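Local atomic coordinates of KLLA0E08119p (PDB entry 3VA7), a protein that forms the urea carboxylase part of a longer enzyme and probably carboxylates urea with hydrogencarbonate and ATP, using biotin as the carboxyl carrier. Residues Leu539-Glu544 and Asp575-Gly580; Glu32-Ala37 and Ala106-Tyr111. One frame throughout, in Å; residues are numbered along the deposited sequence.

Contact 1. Residues Leu539-Glu544 and Asp575-Gly580; sequences LLFHTE and DILSVG
F541 reaches across to D575 and L577, and its side chain is the one to follow. F541 CB sits 3.9 Å from D575 O, the carbonyl that also accepts the backbone N-H of F541. With CG anti to the carbonyl carbon (chi1 -86°), the ring leaves beside its own backbone N and runs next to the partner strand. F541 CD2 passes D575 O at 4.2 Å, so this oxygen faces the ring edge, near its plane. Farther out, F541 CE2 settles 4.0 Å from both L577 CB and L577 CD2. The L577 CD2 methyl approaches the ring obliquely, and F541 and L577 run out together from one face of the sheet, where I547 of strand 545-550 touches both.

The backbone sets this up: L539 and L577 are an antiparallel hydrogen-bonded pair, with L539 N to L577 O at 2.8 Å and nearly straight (172°), while the return bond from L577 N to L539 O is longer and more bent. On the other face L540 meets I576, and both touch L481. The carboxylate of D575 turns away to K572 N and N559 ND2. Strands 538-541 and 576-582 are neighbours in an antiparallel sheet of the carboxyltransferase A and B subdomains, flanked by 477-480 and 553-558.

Contact 2. Residues Glu32-Ala37 and Ala106-Tyr111; sequences ETVLIA and AIIPGY
V34 and I108 bring their methyls together across two parallel strands, V34 CG1 lying 3.6 Å from I108 CG2 as the side chains cross obliquely. I108 CG2 also meets I36 CD1, at 3.9 Å, so one branch of I108 serves two neighbours. Its first torsion explains this: CG1 stands anti to the backbone N (chi1 178°), which turns CG2 in between N and the carbonyl carbon while the CG1 arm leads off from the partner strand.

On the reverse face L35 and I107 extend in company, flank against flank, with L35 CD2 3.9 Å from I107 CG2. A37 CB also covers I107 CG2, at 3.7 Å.

Behind the side chains, a ladder of three backbone bonds fixes the register. L35 spends both its polar backbone atoms here: L35 N goes to A106 O at 2.9 Å, and L35 O takes the N-H of I108, which arrives almost head-on (C=O...N 172°). A37 N closes the ladder on I108 O at 2.9 Å, tilted 29° from the carbonyl plane. Past the strand ends, N38 ND2 bonds to both P109 O and Y111 O, tying the two loops together.

One layer further out, I36 packs on I46, M47 and L50 of helix 40-53, whereas on helix 92-101 L35 touches I95, A98 and A99, and I107 touches I96. Strand 33-36 is central in a parallel sheet of strand order 3-2-1-4-5, a Rossmann-like alpha/beta fold as in biotin carboxylase N-terminal domains: V34 and I36 form backbone hydrogen bonds with V58 of strand 56-61, and strand 106-108 stands between strands 33-36 and 130-131.

Contact 2 comes first along the chain and is complete before contact 1 opens, so the two are in series. Their centres are 52 Å apart and their nearest atoms about 32 Å, without touching. They have no beta-sheet and no domain family in common: contact 2 lies in the parallel sheet of the biotin carboxylase N-terminal region, contact 1 in an antiparallel sheet of the carboxyltransferase A and B subdomains. Each thus belongs to a separate functional part of a multidomain chain. The biotin on K1202 is seen in a pocket with carboxyltransferase residues such as Y731 and S1016; the carrier would probably also visit the biotin carboxylase part that holds contact 2.

Contact 1. Residues Leu539-Glu544 and Asp575-Gly580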
loop_
_atom_site.group_PDB
_atom_site.type_symbol
_atom_site.label_atom_id
_atom_site.label_comp_id
_atom_site.label_asym_id
_atom_site.label_seq_id
_atom_site.Cartn_x
_atom_site.Cartn_y
_atom_site.Cartn_z
ATOM N N LEU A 539 -8.880 8.515 20.863
ATOM C CA LEU A 539 -9.484 9.121 19.707
ATOM C C LEU A 539 -10.374 10.299 20.077
ATOM O O LEU A 539 -11.106 10.229 21.042
ATOM C CB LEU A 539 -10.334 8.086 18.966
ATOM C CG LEU A 539 -9.779 6.684 18.698
ATOM C CD1 LEU A 539 -10.914 5.850 18.075
ATOM C CD2 LEU A 539 -8.526 6.738 17.800
ATOM N N LEU A 540 -10.321 11.368 19.292
ATOM C CA LEU A 540 -11.219 12.484 19.456
ATOM C C LEU A 540 -12.311 12.389 18.399
ATOM O O LEU A 540 -12.042 12.234 17.224
ATOM C CB LEU A 540 -10.458 13.810 19.340
ATOM C CG LEU A 540 -11.161 15.185 19.222
ATOM C CD1 LEU A 540 -12.349 15.306 20.171
ATOM C CD2 LEU A 540 -10.154 16.322 19.492
ATOM N N PHE A 541 -13.552 12.468 18.827
ATOM C CA PHE A 541 -14.632 12.341 17.891
ATOM C C PHE A 541 -15.153 13.720 17.520
ATOM O O PHE A 541 -15.390 14.553 18.412
ATOM C CB PHE A 541 -15.731 11.479 18.489
ATOM C CG PHE A 541 -15.531 10.021 18.276
ATOM C CD1 PHE A 541 -16.206 9.356 17.256
ATOM C CD2 PHE A 541 -14.677 9.305 19.085
ATOM C CE1 PHE A 541 -16.029 8.003 17.060
ATOM C CE2 PHE A 541 -14.480 7.943 18.888
ATOM C CZ PHE A 541 -15.138 7.296 17.884
ATOM N N HIS A 542 -15.333 13.952 16.222
ATOM C CA HIS A 542 -15.673 15.281 15.730
ATOM C C HIS A 542 -17.111 15.360 15.354
ATOM O O HIS A 542 -17.615 16.380 14.839
ATOM C CB HIS A 542 -14.792 15.644 14.546
ATOM C CG HIS A 542 -13.459 16.120 14.975
ATOM N ND1 HIS A 542 -12.306 15.398 14.762
ATOM C CD2 HIS A 542 -13.101 17.210 15.695
ATOM C CE1 HIS A 542 -11.282 16.049 15.284
ATOM N NE2 HIS A 542 -11.738 17.150 15.858
ATOM N N THR A 543 -17.764 14.250 15.607
ATOM C CA THR A 543 -19.122 14.092 15.198
ATOM C C THR A 543 -19.747 13.060 16.157
ATOM O O THR A 543 -19.067 12.563 17.057
ATOM C CB THR A 543 -19.137 13.660 13.760
ATOM O OG1 THR A 543 -20.488 13.618 13.302
ATOM C CG2 THR A 543 -18.511 12.281 13.641
ATOM N N GLU A 544 -21.018 12.734 15.983
ATOM C CA GLU A 544 -21.676 11.823 16.927
ATOM C C GLU A 544 -21.903 10.444 16.356
ATOM O O GLU A 544 -22.137 10.289 15.167
ATOM C CB GLU A 544 -22.994 12.410 17.476
ATOM C CG GLU A 544 -24.096 12.679 16.451
ATOM C CD GLU A 544 -25.516 12.591 17.061
ATOM O OE1 GLU A 544 -25.722 13.054 18.229
ATOM O OE2 GLU A 544 -26.425 12.038 16.372
ATOM N N ASP A 575 -15.923 14.197 22.328
ATOM C CA ASP A 575 -15.622 13.055 23.183
ATOM C C ASP A 575 -14.232 12.453 22.939
ATOM O O ASP A 575 -13.778 12.301 21.816
ATOM C CB ASP A 575 -16.672 11.967 23.039
ATOM C CG ASP A 575 -17.926 12.224 23.866
ATOM O OD1 ASP A 575 -18.035 13.331 24.501
ATOM O OD2 ASP A 575 -18.796 11.290 23.862
ATOM N N ILE A 576 -13.547 12.117 24.006
ATOM C CA ILE A 576 -12.356 11.341 23.854
ATOM C C ILE A 576 -12.590 9.925 24.376
ATOM O O ILE A 576 -12.789 9.708 25.589
ATOM C CB ILE A 576 -11.156 12.011 24.517
ATOM C CG1 ILE A 576 -10.843 13.319 23.772
ATOM C CG2 ILE A 576 -9.971 11.032 24.588
ATOM C CD1 ILE A 576 -10.191 14.379 24.623
ATOM N N LEU A 577 -12.585 8.985 23.425
ATOM C CA LEU A 577 -12.574 7.543 23.687
ATOM C C LEU A 577 -11.146 7.134 23.801
ATOM O O LEU A 577 -10.322 7.567 23.028
ATOM C CB LEU A 577 -13.266 6.767 22.554
ATOM C CG LEU A 577 -13.222 5.223 22.504
ATOM C CD1 LEU A 577 -13.892 4.565 23.699
ATOM C CD2 LEU A 577 -13.869 4.706 21.204
ATOM N N SER A 578 -10.833 6.318 24.778
ATOM C CA SER A 578 -9.472 5.850 24.924
ATOM C C SER A 578 -9.478 4.391 25.381
ATOM O O SER A 578 -10.154 4.040 26.353
ATOM C CB SER A 578 -8.720 6.752 25.912
ATOM O OG SER A 578 -7.754 6.025 26.662
ATOM N N VAL A 579 -8.753 3.537 24.668
ATOM C CA VAL A 579 -8.638 2.160 25.105
ATOM C C VAL A 579 -7.211 1.776 25.411
ATOM O O VAL A 579 -6.322 1.997 24.633
ATOM C CB VAL A 579 -9.495 1.111 24.258
ATOM C CG1 VAL A 579 -10.211 1.733 23.048
ATOM C CG2 VAL A 579 -8.723 -0.149 23.952
ATOM N N GLY A 580 -7.019 1.233 26.608
ATOM C CA GLY A 580 -5.718 1.106 27.212
ATOM C C GLY A 580 -5.075 -0.194 26.904
ATOM O O GLY A 580 -5.066 -0.601 25.784
#

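Contact 2. Residues Glu32-Ala37 and Ala106-Tyr111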
loop_
_atom_site.group_PDB
_atom_site.type_symbol
_atom_site.label_atom_id
_atom_site.label_comp_id
_atom_site.label_asym_id
_atom_site.label_seq_id
_atom_site.Cartn_x
_atom_site.Cartn_y
_atom_site.Cartn_z
ATOM N N GLU A 32 7.993 27.509 -32.907
ATOM C CA GLU A 32 8.193 26.174 -33.394
ATOM C C GLU A 32 8.381 25.260 -32.176
ATOM O O GLU A 32 7.700 24.251 -32.025
ATOM C CB GLU A 32 9.412 26.177 -34.331
ATOM C CG GLU A 32 9.278 25.378 -35.636
ATOM C CD GLU A 32 7.972 25.664 -36.396
ATOM O OE1 GLU A 32 7.702 26.865 -36.652
ATOM O OE2 GLU A 32 7.225 24.688 -36.741
ATOM N N THR A 33 9.295 25.641 -31.290
ATOM C CA THR A 33 9.457 24.946 -30.038
ATOM C C THR A 33 9.378 26.010 -28.913
ATOM O O THR A 33 9.878 27.121 -29.091
ATOM C CB THR A 33 10.773 24.068 -30.017
ATOM O OG1 THR A 33 11.913 24.901 -30.030
ATOM C CG2 THR A 33 10.912 23.234 -31.252
ATOM N N VAL A 34 8.721 25.683 -27.795
ATOM C CA VAL A 34 8.495 26.597 -26.664
ATOM C C VAL A 34 8.878 25.878 -25.356
ATOM O O VAL A 34 8.450 24.775 -25.141
ATOM C CB VAL A 34 6.974 27.046 -26.568
ATOM C CG1 VAL A 34 6.672 27.679 -25.225
ATOM C CG2 VAL A 34 6.569 28.007 -27.652
ATOM N N LEU A 35 9.672 26.490 -24.479
ATOM C CA LEU A 35 10.000 25.869 -23.169
ATOM C C LEU A 35 9.085 26.374 -22.044
ATOM O O LEU A 35 8.734 27.560 -22.045
ATOM C CB LEU A 35 11.434 26.176 -22.797
ATOM C CG LEU A 35 11.992 25.687 -21.451
ATOM C CD1 LEU A 35 13.431 25.244 -21.737
ATOM C CD2 LEU A 35 11.886 26.742 -20.258
ATOM N N ILE A 36 8.703 25.498 -21.105
ATOM C CA ILE A 36 7.855 25.915 -19.984
ATOM C C ILE A 36 8.698 26.021 -18.756
ATOM O O ILE A 36 9.158 24.999 -18.219
ATOM C CB ILE A 36 6.792 24.867 -19.551
ATOM C CG1 ILE A 36 6.165 24.071 -20.715
ATOM C CG2 ILE A 36 5.795 25.462 -18.560
ATOM C CD1 ILE A 36 5.762 24.787 -21.834
ATOM N N ALA A 37 8.877 27.251 -18.278
ATOM C CA ALA A 37 9.629 27.500 -17.049
ATOM C C ALA A 37 8.760 27.206 -15.826
ATOM O O ALA A 37 8.590 28.041 -14.917
ATOM C CB ALA A 37 10.187 28.897 -17.012
ATOM N N ALA A 106 11.053 30.482 -27.478
ATOM C CA ALA A 106 10.285 31.221 -26.443
ATOM C C ALA A 106 10.220 30.455 -25.135
ATOM O O ALA A 106 10.338 29.213 -25.105
ATOM C CB ALA A 106 8.895 31.520 -26.925
ATOM N N ILE A 107 10.058 31.207 -24.052
ATOM C CA ILE A 107 9.810 30.637 -22.734
ATOM C C ILE A 107 8.501 31.173 -22.177
ATOM O O ILE A 107 8.247 32.387 -22.201
ATOM C CB ILE A 107 10.934 30.954 -21.748
ATOM C CG1 ILE A 107 12.272 30.442 -22.287
ATOM C CG2 ILE A 107 10.611 30.386 -20.371
ATOM C CD1 ILE A 107 13.472 31.102 -21.612
ATOM N N ILE A 108 7.644 30.263 -21.742
ATOM C CA ILE A 108 6.412 30.668 -21.145
ATOM C C ILE A 108 6.543 30.205 -19.709
ATOM O O ILE A 108 6.884 29.043 -19.454
ATOM C CB ILE A 108 5.172 30.141 -21.895
ATOM C CG1 ILE A 108 3.880 30.562 -21.190
ATOM C CG2 ILE A 108 5.231 28.650 -22.034
ATOM C CD1 ILE A 108 2.622 30.351 -21.997
ATOM N N PRO A 109 6.310 31.141 -18.763
ATOM C CA PRO A 109 6.680 30.964 -17.361
ATOM C C PRO A 109 5.613 30.400 -16.439
ATOM O O PRO A 109 5.960 29.926 -15.344
ATOM C CB PRO A 109 7.012 32.383 -16.927
ATOM C CG PRO A 109 6.121 33.229 -17.765
ATOM C CD PRO A 109 5.827 32.510 -19.040
ATOM N N GLY A 110 4.340 30.442 -16.839
ATOM C CA GLY A 110 3.259 30.107 -15.910
ATOM C C GLY A 110 3.004 31.247 -14.934
ATOM O O GLY A 110 2.959 32.436 -15.336
ATOM N N TYR A 111 2.780 30.845 -13.689
ATOM C CA TYR A 111 2.681 31.682 -12.485
ATOM C C TYR A 111 3.459 31.048 -11.334
ATOM O O TYR A 111 3.635 29.827 -11.309
ATOM C CB TYR A 111 1.237 31.840 -12.030
ATOM C CG TYR A 111 0.346 30.655 -12.288
ATOM C CD1 TYR A 111 0.452 29.471 -11.539
ATOM C CD2 TYR A 111 -0.611 30.711 -13.283
ATOM C CE1 TYR A 111 -0.376 28.371 -11.801
ATOM C CE2 TYR A 111 -1.444 29.636 -13.543
ATOM C CZ TYR A 111 -1.335 28.482 -12.795
ATOM O OH TYR A 111 -2.220 27.450 -13.077
#